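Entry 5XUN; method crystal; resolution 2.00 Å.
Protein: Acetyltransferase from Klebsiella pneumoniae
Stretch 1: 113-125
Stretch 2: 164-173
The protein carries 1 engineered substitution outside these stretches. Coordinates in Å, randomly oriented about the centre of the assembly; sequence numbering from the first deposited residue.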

# COMPACT_ATOMS: atom_id res chain seq x y z
N VAL B 113 7.12 -13.74 9.40
CA VAL B 113 6.28 -12.64 9.85
C VAL B 113 7.14 -11.44 10.28
O VAL B 113 6.77 -10.29 10.05
CB VAL B 113 5.35 -13.11 10.98
CG1 VAL B 113 4.59 -11.94 11.58
CG2 VAL B 113 4.39 -14.16 10.45
N ALA B 114 8.27 -11.70 10.93
CA ALA B 114 9.16 -10.60 11.29
C ALA B 114 9.67 -9.89 10.04
O ALA B 114 9.74 -8.65 10.00
CB ALA B 114 10.34 -11.11 12.13
N HIS B 115 10.00 -10.65 9.00
CA HIS B 115 10.41 -10.05 7.74
C HIS B 115 9.27 -9.26 7.10
O HIS B 115 9.49 -8.17 6.55
CB HIS B 115 10.93 -11.13 6.80
CG HIS B 115 11.57 -10.60 5.56
ND1 HIS B 115 10.85 -10.13 4.48
CD2 HIS B 115 12.88 -10.44 5.23
CE1 HIS B 115 11.68 -9.73 3.54
NE2 HIS B 115 12.92 -9.89 3.98
N VAL B 116 8.04 -9.80 7.17
CA VAL B 116 6.87 -9.05 6.71
C VAL B 116 6.80 -7.70 7.41
O VAL B 116 6.57 -6.66 6.78
CB VAL B 116 5.58 -9.85 6.95
CG1 VAL B 116 4.34 -8.97 6.67
CG2 VAL B 116 5.57 -11.15 6.14
N MET B 117 6.97 -7.71 8.74
CA MET B 117 6.85 -6.48 9.52
C MET B 117 7.84 -5.42 9.04
O MET B 117 7.49 -4.24 8.94
CB MET B 117 7.08 -6.76 11.00
CG MET B 117 6.05 -7.66 11.63
SD MET B 117 4.38 -7.11 11.26
CE MET B 117 3.43 -8.26 12.26
N ARG B 118 9.07 -5.83 8.75
CA ARG B 118 10.08 -4.87 8.31
C ARG B 118 9.72 -4.28 6.95
O ARG B 118 9.95 -3.08 6.70
CB ARG B 118 11.45 -5.53 8.28
CG ARG B 118 12.56 -4.59 7.86
CD ARG B 118 13.91 -5.29 7.88
NE ARG B 118 14.38 -5.56 9.24
CZ ARG B 118 14.88 -4.64 10.05
NH1 ARG B 118 14.97 -3.37 9.66
NH2 ARG B 118 15.29 -4.98 11.27
N VAL B 119 9.17 -5.10 6.05
CA VAL B 119 8.76 -4.60 4.74
C VAL B 119 7.61 -3.61 4.89
O VAL B 119 7.61 -2.54 4.28
CB VAL B 119 8.38 -5.76 3.80
CG1 VAL B 119 7.76 -5.22 2.53
CG2 VAL B 119 9.60 -6.61 3.49
N VAL B 120 6.62 -3.96 5.70
CA VAL B 120 5.47 -3.08 5.89
C VAL B 120 5.88 -1.80 6.61
O VAL B 120 5.33 -0.72 6.35
CB VAL B 120 4.36 -3.83 6.65
CG1 VAL B 120 3.25 -2.88 7.07
CG2 VAL B 120 3.80 -4.94 5.76
N TRP B 121 6.83 -1.91 7.54
CA TRP B 121 7.35 -0.73 8.20
C TRP B 121 7.97 0.22 7.19
O TRP B 121 7.61 1.40 7.13
CB TRP B 121 8.38 -1.14 9.26
CG TRP B 121 8.96 -0.00 10.02
CD1 TRP B 121 8.28 0.99 10.66
CD2 TRP B 121 10.35 0.25 10.25
NE1 TRP B 121 9.16 1.86 11.26
CE2 TRP B 121 10.44 1.42 11.03
CE3 TRP B 121 11.53 -0.40 9.87
CZ2 TRP B 121 11.66 1.96 11.43
CZ3 TRP B 121 12.74 0.14 10.27
CH2 TRP B 121 12.80 1.30 11.04
N GLY B 122 8.85 -0.30 6.33
CA GLY B 122 9.41 0.52 5.27
C GLY B 122 8.34 1.15 4.40
O GLY B 122 8.42 2.33 4.06
N ALA B 123 7.32 0.36 4.04
CA ALA B 123 6.25 0.86 3.19
C ALA B 123 5.43 1.95 3.87
O ALA B 123 5.00 2.91 3.22
CB ALA B 123 5.34 -0.29 2.76
N SER B 124 5.21 1.82 5.18
CA SER B 124 4.37 2.77 5.91
C SER B 124 4.96 4.17 5.95
O SER B 124 4.22 5.14 6.13
CB SER B 124 4.15 2.26 7.34
OG SER B 124 5.36 2.38 8.09
N LYS B 125 6.28 4.30 5.78
CA LYS B 125 6.89 5.63 5.79
C LYS B 125 6.57 6.41 4.52
O LYS B 125 6.49 7.64 4.57
CB LYS B 125 8.40 5.51 5.98
CG LYS B 125 8.77 4.79 7.24
CD LYS B 125 10.16 4.20 7.16
CE LYS B 125 10.61 3.78 8.54
NZ LYS B 125 12.10 3.71 8.61
N PRO B 164 -1.27 -3.41 14.05
CA PRO B 164 -1.17 -1.98 13.73
C PRO B 164 0.26 -1.52 13.46
O PRO B 164 1.21 -1.98 14.09
CB PRO B 164 -1.74 -1.28 14.97
CG PRO B 164 -1.80 -2.30 16.04
CD PRO B 164 -1.62 -3.67 15.46
N THR B 165 0.38 -0.62 12.48
CA THR B 165 1.65 0.05 12.21
C THR B 165 2.24 0.67 13.48
O THR B 165 3.46 0.67 13.68
CB THR B 165 1.45 1.13 11.14
OG1 THR B 165 1.04 0.51 9.91
CG2 THR B 165 2.70 1.92 10.90
N LYS B 166 1.37 1.18 14.36
CA LYS B 166 1.84 1.74 15.62
C LYS B 166 2.66 0.72 16.41
O LYS B 166 3.69 1.06 17.00
CB LYS B 166 0.64 2.19 16.45
CG LYS B 166 1.00 3.08 17.61
CD LYS B 166 -0.00 2.93 18.72
CE LYS B 166 0.56 3.49 20.01
NZ LYS B 166 0.39 4.96 20.07
N SER B 167 2.24 -0.54 16.39
CA SER B 167 3.02 -1.59 17.05
C SER B 167 4.24 -1.99 16.23
O SER B 167 5.30 -2.31 16.79
CB SER B 167 2.14 -2.80 17.32
OG SER B 167 1.06 -2.44 18.14
N ILE B 168 4.11 -2.00 14.90
CA ILE B 168 5.25 -2.34 14.05
C ILE B 168 6.43 -1.41 14.32
O ILE B 168 7.57 -1.85 14.46
CB ILE B 168 4.84 -2.31 12.57
CG1 ILE B 168 3.77 -3.37 12.29
CG2 ILE B 168 6.05 -2.48 11.68
CD1 ILE B 168 3.24 -3.38 10.82
N GLU B 169 6.17 -0.10 14.40
CA GLU B 169 7.26 0.85 14.61
C GLU B 169 7.95 0.64 15.96
O GLU B 169 9.16 0.87 16.07
CB GLU B 169 6.78 2.28 14.44
CG GLU B 169 5.84 2.76 15.51
CD GLU B 169 6.08 4.21 15.85
OE1 GLU B 169 5.44 4.71 16.80
OE2 GLU B 169 6.91 4.84 15.16
N GLN B 170 7.21 0.20 16.98
CA GLN B 170 7.83 -0.15 18.25
C GLN B 170 8.83 -1.29 18.10
O GLN B 170 9.78 -1.39 18.87
CB GLN B 170 6.76 -0.54 19.29
CG GLN B 170 5.79 0.56 19.72
CD GLN B 170 6.42 1.58 20.68
OE1 GLN B 170 7.63 1.58 20.90
NE2 GLN B 170 5.59 2.44 21.25
N LEU B 171 8.62 -2.17 17.11
CA LEU B 171 9.54 -3.28 16.89
C LEU B 171 10.92 -2.81 16.45
O LEU B 171 11.92 -3.48 16.72
CB LEU B 171 8.98 -4.25 15.85
CG LEU B 171 7.67 -5.00 16.13
CD1 LEU B 171 7.28 -5.85 14.92
CD2 LEU B 171 7.75 -5.86 17.38
N PHE B 172 11.01 -1.67 15.76
CA PHE B 172 12.24 -1.25 15.10
C PHE B 172 12.82 0.05 15.66
O PHE B 172 13.56 0.75 14.97
CB PHE B 172 11.98 -1.12 13.59
CG PHE B 172 11.42 -2.36 12.98
CD1 PHE B 172 12.17 -3.52 12.93
CD2 PHE B 172 10.10 -2.41 12.55
CE1 PHE B 172 11.65 -4.68 12.39
CE2 PHE B 172 9.57 -3.57 12.02
CZ PHE B 172 10.35 -4.70 11.94
N THR B 173 12.52 0.38 16.92
CA THR B 173 13.13 1.57 17.54
C THR B 173 14.64 1.39 17.73
O THR B 173 15.43 1.75 16.86
CB THR B 173 12.50 1.89 18.92
OG1 THR B 173 12.67 0.78 19.80
CG2 THR B 173 11.02 2.22 18.78

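The two stretches meet in an apolar helix-to-helix contact, with no hydrogen bond passing between them, in which packed aliphatic side chains grade into an aromatic stack at the C-terminal end of the second stretch. The helix of 113-125 and the short helix 165-171 cross steeply, their N-to-C directions 108° apart and their axes 9.7 Å apart at closest approach. The contact buries 499 Å², counting both sides. On the first helix the main contributors are Met117, Val120, Trp121 and Ser124, whose i, i+3, i+4, i+7 spacing places them along one face; all four direct their CA-to-CB bonds toward the second stretch.

Ile168 lies at the heart of the aliphatic part, with Ile168 CA 6.3 Å from Met117 CA. Its two arms reach different neighbors: Ile168 CG2 lies 3.6 Å from Trp121 CB and also 3.6 Å from Met117 O, while Ile168 CD1 sits 3.8 Å from Val120 CG1 and 3.9 Å from Met117 SD. A beta-branched residue suits this position because it presents methyl groups in two directions from a stem kept short and stiff. Met117, unbranched and flexible, bends through m, m and t rotamers; Met117 CG also meets Leu171 CD1 at 4.0 Å, so that one side chain touches successive turns of the second helix. Met117 O makes no demand on the methyl beside it, since it already accepts a hydrogen bond from Trp121 N at 2.8 Å.

Phe172, near the end of the second stretch, supplies the largest area covered on either stretch, 114 Å², and Trp121 follows with 88 Å². Their rings form an offset stack: the six-membered ring of Trp121 and the ring of Phe172 have centroids 4.7 Å apart and planes inclined by 23°, with Trp121 CD2 and Phe172 CD2 separated by 3.5 Å. The offset leaves Phe172 CB over the indole face, 3.5 Å from the centroid of the Trp121 six-membered ring and 8° from its normal, a CH-pi contact. The broad indole thus accommodates both the stem and part of the ring of Phe172. Farther along that ring, Phe172 CZ is 4.0 Å from Met117 CB, and Phe172 CE1 lies over one face of the Arg118 guanidinium, 3.8 Å from Arg118 NH2. A flat cation suits this exposed border, where it can cover an aromatic group while its polar atoms remain near solvent.

At the other end, small residues close the contact. Ser124 CB approaches Thr165 CG2 at 3.9 Å, so two polar residues meet through carbon. Their hydroxyls are satisfied otherwise: Ser124 OG, with chi1 in the p rotamer, donates to Trp121 O at 2.6 Å, and Thr165 OG1 is hydrogen-bonded elsewhere in the structure. Glu169 remains at the exposed margin, with Glu169 CB 4.0 Å from Trp121 NE1, and contributes carbon rather than a salt bridge.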